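Local coordinates for protein similar to N-acetyltransferase (Staphylococcus aureus subsp. aureus, PDB 4MBU) that probably transfers an acetyl group from acetyl-coenzyme A to an amine, as a member of the GNAT family of N-acetyltransferases, at residues A[34-37]-A[38-42]; A[130-133]-A[134-137]; A[74-77]-A[78-81]; A[105-108]-A[109-113]. All coordinates share one frame; numbering follows the deposited sequence.

Contact 1. Residues A[34-37]-A[38-42]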
loop_
_atom_site.group_PDB
_atom_site.type_symbol
_atom_site.label_atom_id
_atom_site.label_comp_id
_atom_site.label_asym_id
_atom_site.label_seq_id
_atom_site.Cartn_x
_atom_site.Cartn_y
_atom_site.Cartn_z
ATOM N N LYS A 34 -16.631 11.202 -20.322
ATOM C CA LYS A 34 -16.778 11.685 -21.698
ATOM C C LYS A 34 -15.468 12.206 -22.278
ATOM O O LYS A 34 -14.706 12.884 -21.581
ATOM C CB LYS A 34 -17.804 12.823 -21.751
ATOM C CG LYS A 34 -19.250 12.409 -21.498
ATOM C CD LYS A 34 -20.149 13.644 -21.395
ATOM C CE LYS A 34 -21.584 13.296 -20.984
ATOM N NZ LYS A 34 -22.399 12.711 -22.093
ATOM N N PRO A 35 -15.219 11.921 -23.569
ATOM C CA PRO A 35 -14.025 12.441 -24.245
ATOM C C PRO A 35 -13.989 13.964 -24.163
ATOM O O PRO A 35 -15.043 14.609 -24.201
ATOM C CB PRO A 35 -14.221 12.001 -25.697
ATOM C CG PRO A 35 -15.123 10.814 -25.615
ATOM C CD PRO A 35 -16.048 11.091 -24.463
ATOM N N GLN A 36 -12.791 14.521 -24.021
ATOM C CA GLN A 36 -12.597 15.962 -23.963
ATOM C C GLN A 36 -12.626 16.511 -25.388
ATOM O O GLN A 36 -12.279 15.805 -26.339
ATOM C CB GLN A 36 -11.243 16.264 -23.314
ATOM C CG GLN A 36 -10.969 17.738 -23.033
ATOM C CD GLN A 36 -9.618 17.964 -22.376
ATOM O OE1 GLN A 36 -8.596 17.455 -22.840
ATOM N NE2 GLN A 36 -9.608 18.733 -21.290
ATOM N N THR A 37 -13.046 17.762 -25.543
ATOM C CA THR A 37 -13.064 18.401 -26.860
ATOM C C THR A 37 -11.776 19.191 -27.090
ATOM O O THR A 37 -11.031 19.475 -26.147
ATOM C CB THR A 37 -14.271 19.343 -27.028
ATOM O OG1 THR A 37 -14.155 20.438 -26.112
ATOM C CG2 THR A 37 -15.580 18.597 -26.777
ATOM N N ILE A 38 -11.516 19.559 -28.339
ATOM C CA ILE A 38 -10.293 20.292 -28.654
ATOM C C ILE A 38 -10.293 21.715 -28.064
ATOM O O ILE A 38 -9.240 22.234 -27.683
ATOM C CB ILE A 38 -10.012 20.286 -30.175
ATOM C CG1 ILE A 38 -8.727 21.060 -30.504
ATOM C CG2 ILE A 38 -11.225 20.811 -30.945
ATOM C CD1 ILE A 38 -7.465 20.394 -29.975
ATOM N N ASP A 39 -11.471 22.327 -27.958
ATOM C CA ASP A 39 -11.587 23.654 -27.349
ATOM C C ASP A 39 -11.298 23.615 -25.847
ATOM O O ASP A 39 -10.676 24.528 -25.298
ATOM C CB ASP A 39 -12.982 24.248 -27.585
ATOM C CG ASP A 39 -13.284 24.479 -29.057
ATOM O OD1 ASP A 39 -12.340 24.482 -29.876
ATOM O OD2 ASP A 39 -14.478 24.669 -29.385
ATOM N N GLU A 40 -11.772 22.562 -25.188
ATOM C CA GLU A 40 -11.497 22.368 -23.770
ATOM C C GLU A 40 -9.993 22.208 -23.554
ATOM O O GLU A 40 -9.416 22.794 -22.633
ATOM C CB GLU A 40 -12.272 21.154 -23.237
ATOM C CG GLU A 40 -13.753 21.437 -22.984
ATOM C CD GLU A 40 -14.602 20.179 -22.912
ATOM O OE1 GLU A 40 -14.161 19.126 -23.413
ATOM O OE2 GLU A 40 -15.722 20.248 -22.360
ATOM N N ARG A 41 -9.359 21.438 -24.431
ATOM C CA ARG A 41 -7.922 21.215 -24.345
ATOM C C ARG A 41 -7.134 22.513 -24.604
ATOM O O ARG A 41 -6.139 22.797 -23.919
ATOM C CB ARG A 41 -7.509 20.080 -25.290
ATOM C CG ARG A 41 -6.028 19.738 -25.294
ATOM C CD ARG A 41 -5.463 19.478 -23.899
ATOM N NE ARG A 41 -6.124 18.394 -23.172
ATOM C CZ ARG A 41 -5.630 17.824 -22.075
ATOM N NH1 ARG A 41 -4.465 18.223 -21.584
ATOM N NH2 ARG A 41 -6.299 16.854 -21.460
ATOM N N ILE A 42 -7.605 23.321 -25.552
ATOM C CA ILE A 42 -6.949 24.590 -25.856
ATOM C C ILE A 42 -7.092 25.568 -24.691
ATOM O O ILE A 42 -6.142 26.280 -24.341
ATOM C CB ILE A 42 -7.479 25.209 -27.170
ATOM C CG1 ILE A 42 -7.055 24.350 -28.363
ATOM C CG2 ILE A 42 -6.946 26.619 -27.354
ATOM C CD1 ILE A 42 -7.850 24.617 -29.639
HETATM O O HOH W 1 -16.232 16.978 -22.619
#
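The carboxamide of Q36 meets the guanidinium of R41 edge-on, the two planes turned 81° apart, so there is no stacking between them. OE1 of Q36 lies close to the guanidinium plane and is gripped side-on by two donors, R41 NE and R41 NH2, each 2.7 Å from it. Neither bond is straight, as expected when one oxygen takes two neighbouring N-H groups. R41 reaches back because its chain folds at chi2 and again at chi3, whereas Q36 stays extended. Outside the pair, Y20 and W44 both make cation-pi contacts with R41, so the guanidinium has aromatic partners while the amide oxygen takes up its NE/NH2 edge.

The third flat group, the E40 carboxylate, is turned obliquely to the Q36 amide, and the CG of Q36 comes 3.5 Å from E40 OE1. That same oxygen receives the backbone N of T37 at 2.8 Å in an almost straight bond (171°). In return, OG1 of T37 accepts E40 N at 3.3 Å, a weak bond. With chi1 at 65°, OG1 is placed between the backbone N and the carbonyl carbon of T37, facing the first helical turn. T37 as N-cap and E40 three residues on thus form a capping box, the reciprocal side chain-to-backbone exchange that starts helix 38-50 here.

Contact 2. Residues A[130-133]-A[134-137]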
loop_
_atom_site.group_PDB
_atom_site.type_symbol
_atom_site.label_atom_id
_atom_site.label_comp_id
_atom_site.label_asym_id
_atom_site.label_seq_id
_atom_site.Cartn_x
_atom_site.Cartn_y
_atom_site.Cartn_z
ATOM N N ILE A 130 2.492 2.957 -10.021
ATOM C CA ILE A 130 2.939 2.830 -8.638
ATOM C C ILE A 130 4.402 2.413 -8.572
ATOM O O ILE A 130 5.195 3.001 -7.829
ATOM C CB ILE A 130 2.070 1.822 -7.866
ATOM C CG1 ILE A 130 0.659 2.398 -7.660
ATOM C CG2 ILE A 130 2.734 1.449 -6.538
ATOM C CD1 ILE A 130 -0.372 1.367 -7.161
ATOM N N LYS A 131 4.764 1.396 -9.349
ATOM C CA LYS A 131 6.156 0.951 -9.409
ATOM C C LYS A 131 7.099 2.075 -9.863
ATOM O O LYS A 131 8.207 2.243 -9.324
ATOM C CB LYS A 131 6.278 -0.255 -10.346
ATOM C CG LYS A 131 7.710 -0.650 -10.644
ATOM C CD LYS A 131 7.791 -1.695 -11.757
ATOM C CE LYS A 131 8.977 -2.623 -11.531
ATOM N NZ LYS A 131 8.889 -3.277 -10.195
ATOM N N LEU A 132 6.657 2.846 -10.854
ATOM C CA LEU A 132 7.470 3.960 -11.368
ATOM C C LEU A 132 7.677 5.013 -10.292
ATOM O O LEU A 132 8.751 5.605 -10.156
ATOM C CB LEU A 132 6.784 4.596 -12.578
ATOM C CG LEU A 132 7.474 5.854 -13.098
ATOM C CD1 LEU A 132 8.812 5.499 -13.715
ATOM C CD2 LEU A 132 6.591 6.586 -14.089
ATOM N N HIS A 133 6.639 5.257 -9.513
ATOM C CA HIS A 133 6.757 6.290 -8.499
ATOM C C HIS A 133 7.622 5.847 -7.333
ATOM O O HIS A 133 8.433 6.628 -6.817
ATOM C CB HIS A 133 5.375 6.776 -8.069
ATOM C CG HIS A 133 4.785 7.755 -9.030
ATOM N ND1 HIS A 133 4.218 7.373 -10.228
ATOM C CD2 HIS A 133 4.735 9.108 -9.005
ATOM C CE1 HIS A 133 3.809 8.449 -10.878
ATOM N NE2 HIS A 133 4.116 9.513 -10.159
ATOM N N GLN A 134 7.461 4.589 -6.930
ATOM C CA GLN A 134 8.333 4.017 -5.916
ATOM C C GLN A 134 9.787 4.118 -6.359
ATOM O O GLN A 134 10.661 4.413 -5.545
ATOM C CB GLN A 134 7.964 2.553 -5.654
ATOM C CG GLN A 134 6.620 2.358 -4.948
ATOM C CD GLN A 134 6.338 0.893 -4.672
ATOM O OE1 GLN A 134 6.453 0.057 -5.569
ATOM N NE2 GLN A 134 5.977 0.573 -3.428
ATOM N N LYS A 135 10.043 3.868 -7.646
ATOM C CA LYS A 135 11.408 3.981 -8.177
ATOM C C LYS A 135 12.006 5.365 -7.928
ATOM O O LYS A 135 13.191 5.484 -7.635
ATOM C CB LYS A 135 11.455 3.650 -9.677
ATOM C CG LYS A 135 12.879 3.566 -10.245
ATOM C CD LYS A 135 12.906 3.259 -11.755
ATOM C CE LYS A 135 12.705 4.519 -12.595
ATOM N NZ LYS A 135 13.025 4.345 -14.053
ATOM N N PHE A 136 11.182 6.409 -8.027
ATOM C CA PHE A 136 11.647 7.778 -7.795
ATOM C C PHE A 136 11.468 8.206 -6.338
ATOM O O PHE A 136 11.465 9.400 -6.031
ATOM C CB PHE A 136 10.921 8.753 -8.730
ATOM C CG PHE A 136 11.457 8.745 -10.137
ATOM C CD1 PHE A 136 12.413 9.667 -10.530
ATOM C CD2 PHE A 136 11.028 7.800 -11.054
ATOM C CE1 PHE A 136 12.918 9.654 -11.817
ATOM C CE2 PHE A 136 11.529 7.787 -12.340
ATOM C CZ PHE A 136 12.474 8.716 -12.722
ATOM N N ASN A 137 11.295 7.225 -5.454
ATOM C CA ASN A 137 11.237 7.470 -4.013
ATOM C C ASN A 137 10.012 8.258 -3.513
ATOM O O ASN A 137 10.081 8.955 -2.492
ATOM C CB ASN A 137 12.552 8.097 -3.540
ATOM C CG ASN A 137 13.757 7.223 -3.866
ATOM O OD1 ASN A 137 13.746 6.010 -3.612
ATOM N ND2 ASN A 137 14.793 7.830 -4.449
#
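The backbone N of Q134 donates to I130 O at 2.9 Å, the shortest sound bond across this turn of helix 127-135, with an N-H...O angle of 171°. One residue on, K135 N reaches K131 O at 3.0 Å in the same i to i+4 pattern. The pattern then fades: F136 N is shared between L132 O and H133 O, both weak bonds, which is the geometric sign of a helix running out. N137 has positive phi (67°) and is the C-prime residue of a Schellman motif, in which F138 N returns to H133 O and N137 N to Q134 O.

Among the side chains, L132 and F136 lie side by side and point the same way. The CD1 methyl of L132 touches CE2 of the F136 ring at 3.8 Å, while the carbonyl O of L132 sits at the ring's edge, in its plane, 3.3 Å from CD2 of F136. Q134 runs alongside I130: with CG anti to its own carbonyl carbon (chi1 -69°) and the chain extended, its amide passes CG2 of I130, whose distance to Q134 OE1 is 4.1 Å.

Q134 NE2 donates to H140 O of the second subunit and to a phosphate ion, probably from the crystallisation liquor. The chemistry divides the helix end three ways: L132 and F136 pack on helix 98-112, where K135 NZ also bonds S100 OG; H133 turns to strand 117-123, its ring nitrogens bonded to S129 O and H85 NE2; Q134 O and N137 OD1 both accept from K139 NZ of the second subunit.

Contact 3. Residues A[74-77]-A[78-81]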
loop_
_atom_site.group_PDB
_atom_site.type_symbol
_atom_site.label_atom_id
_atom_site.label_comp_id
_atom_site.label_asym_id
_atom_site.label_seq_id
_atom_site.Cartn_x
_atom_site.Cartn_y
_atom_site.Cartn_z
ATOM N N ARG A 74 -4.612 21.095 -3.801
ATOM C CA ARG A 74 -5.896 21.502 -3.229
ATOM C C ARG A 74 -5.965 23.016 -3.261
ATOM O O ARG A 74 -4.946 23.682 -3.075
ATOM C CB ARG A 74 -6.075 20.973 -1.798
ATOM C CG ARG A 74 -6.621 19.547 -1.752
ATOM C CD ARG A 74 -6.354 18.836 -0.423
ATOM N NE ARG A 74 -7.226 19.279 0.669
ATOM C CZ ARG A 74 -8.489 18.888 0.829
ATOM N NH1 ARG A 74 -9.051 18.067 -0.053
ATOM N NH2 ARG A 74 -9.197 19.335 1.860
ATOM N N PRO A 75 -7.164 23.569 -3.518
ATOM C CA PRO A 75 -7.317 25.014 -3.743
ATOM C C PRO A 75 -7.496 25.798 -2.447
ATOM O O PRO A 75 -8.623 26.140 -2.077
ATOM C CB PRO A 75 -8.598 25.104 -4.587
ATOM C CG PRO A 75 -9.416 23.921 -4.137
ATOM C CD PRO A 75 -8.431 22.835 -3.721
ATOM N N TRP A 76 -6.387 26.071 -1.771
ATOM C CA TRP A 76 -6.363 26.939 -0.598
ATOM C C TRP A 76 -4.929 27.445 -0.544
ATOM O O TRP A 76 -4.008 26.672 -0.790
ATOM C CB TRP A 76 -6.706 26.170 0.693
ATOM C CG TRP A 76 -8.178 25.912 0.935
ATOM C CD1 TRP A 76 -9.073 26.754 1.545
ATOM C CD2 TRP A 76 -8.916 24.725 0.597
ATOM N NE1 TRP A 76 -10.316 26.165 1.597
ATOM C CE2 TRP A 76 -10.248 24.923 1.021
ATOM C CE3 TRP A 76 -8.582 23.518 -0.030
ATOM C CZ2 TRP A 76 -11.247 23.958 0.834
ATOM C CZ3 TRP A 76 -9.578 22.559 -0.213
ATOM C CH2 TRP A 76 -10.892 22.787 0.218
ATOM N N PRO A 77 -4.735 28.740 -0.246
ATOM C CA PRO A 77 -3.409 29.378 -0.259
ATOM C C PRO A 77 -2.294 28.647 0.513
ATOM O O PRO A 77 -1.143 28.695 0.086
ATOM C CB PRO A 77 -3.681 30.743 0.375
ATOM C CG PRO A 77 -5.085 31.050 -0.043
ATOM C CD PRO A 77 -5.810 29.721 0.009
ATOM N N ALA A 78 -2.608 27.987 1.620
ATOM C CA ALA A 78 -1.552 27.324 2.393
ATOM C C ALA A 78 -1.010 26.037 1.761
ATOM O O ALA A 78 -0.040 25.456 2.274
ATOM C CB ALA A 78 -1.995 27.078 3.814
ATOM N N TYR A 79 -1.634 25.584 0.668
ATOM C CA TYR A 79 -1.106 24.441 -0.095
ATOM C C TYR A 79 -0.121 24.898 -1.162
ATOM O O TYR A 79 0.207 24.135 -2.082
ATOM C CB TYR A 79 -2.239 23.686 -0.797
ATOM C CG TYR A 79 -3.162 22.913 0.116
ATOM C CD1 TYR A 79 -4.343 23.475 0.575
ATOM C CD2 TYR A 79 -2.855 21.614 0.502
ATOM C CE1 TYR A 79 -5.202 22.761 1.402
ATOM C CE2 TYR A 79 -3.696 20.895 1.326
ATOM C CZ TYR A 79 -4.865 21.477 1.771
ATOM O OH TYR A 79 -5.693 20.767 2.585
ATOM N N GLN A 80 0.353 26.137 -1.059
ATOM C CA GLN A 80 1.115 26.723 -2.167
ATOM C C GLN A 80 2.432 26.011 -2.470
ATOM O O GLN A 80 2.901 26.050 -3.600
ATOM C CB GLN A 80 1.358 28.217 -1.958
ATOM C CG GLN A 80 2.263 28.543 -0.794
ATOM C CD GLN A 80 2.358 30.038 -0.548
ATOM O OE1 GLN A 80 2.258 30.508 0.592
ATOM N NE2 GLN A 80 2.560 30.796 -1.623
ATOM N N TYR A 81 3.031 25.355 -1.486
ATOM C CA TYR A 81 4.266 24.630 -1.791
ATOM C C TYR A 81 4.027 23.185 -2.247
ATOM O O TYR A 81 4.976 22.418 -2.452
ATOM C CB TYR A 81 5.246 24.706 -0.625
ATOM C CG TYR A 81 5.585 26.120 -0.254
ATOM C CD1 TYR A 81 6.322 26.923 -1.111
ATOM C CD2 TYR A 81 5.162 26.662 0.952
ATOM C CE1 TYR A 81 6.631 28.229 -0.774
ATOM C CE2 TYR A 81 5.467 27.961 1.300
ATOM C CZ TYR A 81 6.202 28.741 0.433
ATOM O OH TYR A 81 6.511 30.039 0.777
HETATM O O HOH W 2 -1.691 22.673 -4.031
#
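R74 and Y79 cross obliquely, with the guanidinium and phenol planes 72° apart, and the two side chains meet at two points. CB of R74 stands over the Y79 ring, 3.6 Å from its centroid and only 6° off the normal, a CH-pi contact. Further out, a bend at chi3 lets R74 NE donate a hydrogen bond to Y79 OH at 2.9 Å, with the hydroxyl oxygen in the guanidinium plane and the N-H...O angle 163°. W76 instead runs alongside Y79 and points the same way, its CB 3.6 Å from CD1 of the tyrosine. CZ3 of W76 lies over one face of the R74 guanidinium, toward its rim.

The backbone turns at the same place: Y79 N donates to W76 O at 3.0 Å, closing a tight turn in the loop between strands 63-72 and 82-89. A water links this turn to R74, donating to Y79 O and weakly accepting from R74 N.

In the assembly R74 NH2 forms a salt bridge with E84 of the third subunit, and Y31 of that subunit meets the Y79 ring. The phenol oxygen and the neighbouring carboxylate thus hold different nitrogens of one guanidinium, which probably fixes its rotation at the subunit interface.

Contact 4. Residues A[105-108]-A[109-113]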
loop_
_atom_site.group_PDB
_atom_site.type_symbol
_atom_site.label_atom_id
_atom_site.label_comp_id
_atom_site.label_asym_id
_atom_site.label_seq_id
_atom_site.Cartn_x
_atom_site.Cartn_y
_atom_site.Cartn_z
ATOM N N ARG A 105 11.743 14.795 -15.561
ATOM C CA ARG A 105 11.694 16.202 -15.962
ATOM C C ARG A 105 10.766 17.036 -15.064
ATOM O O ARG A 105 11.104 18.160 -14.666
ATOM C CB ARG A 105 11.298 16.309 -17.440
ATOM C CG ARG A 105 11.281 17.726 -17.992
ATOM C CD ARG A 105 12.680 18.346 -18.021
ATOM N NE ARG A 105 12.642 19.724 -18.509
ATOM C CZ ARG A 105 12.419 20.786 -17.736
ATOM N NH1 ARG A 105 12.217 20.636 -16.429
ATOM N NH2 ARG A 105 12.394 22.005 -18.270
ATOM N N LEU A 106 9.613 16.465 -14.719
ATOM C CA LEU A 106 8.685 17.102 -13.777
ATOM C C LEU A 106 9.366 17.399 -12.455
ATOM O O LEU A 106 9.234 18.500 -11.921
ATOM C CB LEU A 106 7.462 16.214 -13.508
ATOM C CG LEU A 106 6.426 16.081 -14.623
ATOM C CD1 LEU A 106 5.355 15.034 -14.234
ATOM C CD2 LEU A 106 5.787 17.435 -14.927
ATOM N N ILE A 107 10.085 16.413 -11.922
ATOM C CA ILE A 107 10.773 16.587 -10.644
ATOM C C ILE A 107 11.821 17.698 -10.733
ATOM O O ILE A 107 11.877 18.558 -9.854
ATOM C CB ILE A 107 11.423 15.276 -10.132
ATOM C CG1 ILE A 107 10.352 14.238 -9.810
ATOM C CG2 ILE A 107 12.233 15.535 -8.866
ATOM C CD1 ILE A 107 10.928 12.917 -9.350
ATOM N N VAL A 108 12.642 17.697 -11.785
ATOM C CA VAL A 108 13.632 18.779 -11.899
ATOM C C VAL A 108 12.953 20.159 -11.960
ATOM O O VAL A 108 13.417 21.125 -11.331
ATOM C CB VAL A 108 14.678 18.589 -13.061
ATOM C CG1 VAL A 108 15.232 17.157 -13.093
ATOM C CG2 VAL A 108 14.103 18.976 -14.413
ATOM N N GLU A 109 11.841 20.251 -12.685
ATOM C CA GLU A 109 11.132 21.527 -12.762
ATOM C C GLU A 109 10.547 21.929 -11.403
ATOM O O GLU A 109 10.605 23.100 -11.011
ATOM C CB GLU A 109 10.024 21.459 -13.813
ATOM C CG GLU A 109 9.435 22.806 -14.184
ATOM C CD GLU A 109 10.366 23.638 -15.062
ATOM O OE1 GLU A 109 11.476 23.161 -15.399
ATOM O OE2 GLU A 109 9.982 24.773 -15.421
ATOM N N ALA A 110 9.994 20.951 -10.688
ATOM C CA ALA A 110 9.396 21.179 -9.370
ATOM C C ALA A 110 10.425 21.695 -8.377
ATOM O O ALA A 110 10.145 22.615 -7.593
ATOM C CB ALA A 110 8.768 19.896 -8.849
ATOM N N LYS A 111 11.605 21.082 -8.390
ATOM C CA LYS A 111 12.684 21.530 -7.523
ATOM C C LYS A 111 13.134 22.935 -7.909
ATOM O O LYS A 111 13.351 23.774 -7.038
ATOM C CB LYS A 111 13.871 20.564 -7.573
ATOM C CG LYS A 111 13.611 19.192 -6.946
ATOM C CD LYS A 111 14.867 18.332 -7.053
ATOM C CE LYS A 111 14.659 16.905 -6.544
ATOM N NZ LYS A 111 14.851 16.775 -5.073
ATOM N N ALA A 112 13.267 23.197 -9.207
ATOM C CA ALA A 112 13.746 24.519 -9.650
ATOM C C ALA A 112 12.783 25.659 -9.300
ATOM O O ALA A 112 13.197 26.816 -9.129
ATOM C CB ALA A 112 14.055 24.519 -11.139
ATOM N N LYS A 113 11.498 25.337 -9.193
ATOM C CA LYS A 113 10.501 26.342 -8.842
ATOM C C LYS A 113 10.241 26.414 -7.330
ATOM O O LYS A 113 9.362 27.141 -6.887
ATOM C CB LYS A 113 9.205 26.104 -9.621
ATOM C CG LYS A 113 9.356 26.294 -11.129
ATOM C CD LYS A 113 8.053 26.000 -11.873
ATOM C CE LYS A 113 7.652 27.161 -12.779
ATOM N NZ LYS A 113 8.768 27.567 -13.687
#
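R105 and E109 both set CG anti to the backbone N (chi1 -177° and -167°) and both bend at chi2, which turns their charged ends onto one flank of helix 98-112. This helix is the crossover of the beta-alpha-beta unit formed with strands 82-89 and 117-123, and along it R105, E109 and K113, spaced i to i+4, form a salt-bridge network. In the R105-E109 salt bridge the guanidinium grips end-on, NH1 and NH2 both reaching the single oxygen OE1. The distance is 2.8 Å from R105 NH1 and 3.2 Å from R105 NH2, and OE1 lies near the guanidinium plane for both. The two donors approach from the same face of the carboxylate, well out of its plane, in keeping with the oblique crossing of the two side chains.

On another flank I107 and K111 lie side by side. The CE methylene of K111 rests against CG2 of I107 at 3.6 Å, so the far end of the lysine's aliphatic chain lies against one branch of the isoleucine, while its NZ goes on to L164 O. The backbone joins the same two residues, K111 N donating to I107 O at 2.9 Å.

L106 and A110 face the sheet, where both pack on F70 and L106 also meets F56, H85 and I87. The charged row therefore borders the buried side, with F56 touching R105 and E109 as well. One turn further, a second salt bridge extends the network from the other carboxylate oxygen: K113 NZ stands 3.5 Å from E109 OE2.

Contacts 2 and 4 belong to neighbouring helices and are the only two of the four that touch, F136 CD1 meeting I107 CD1 at 3.8 Å. Contact 4 is partly buried, its apolar flank turned to the sheet and its ion pairs along a side; contact 2 is a surface contact that joins a second subunit. Contact 1, also at the surface, begins a helix, whereas contact 2 ends one: a capping box against a Schellman motif. Contact 1 lies across the chain's centre from contacts 2 and 4. Contact 3 involves no long helix; its partly buried loop relies on an arginine that both packs on and hydrogen-bonds to a tyrosine, and on a third subunit.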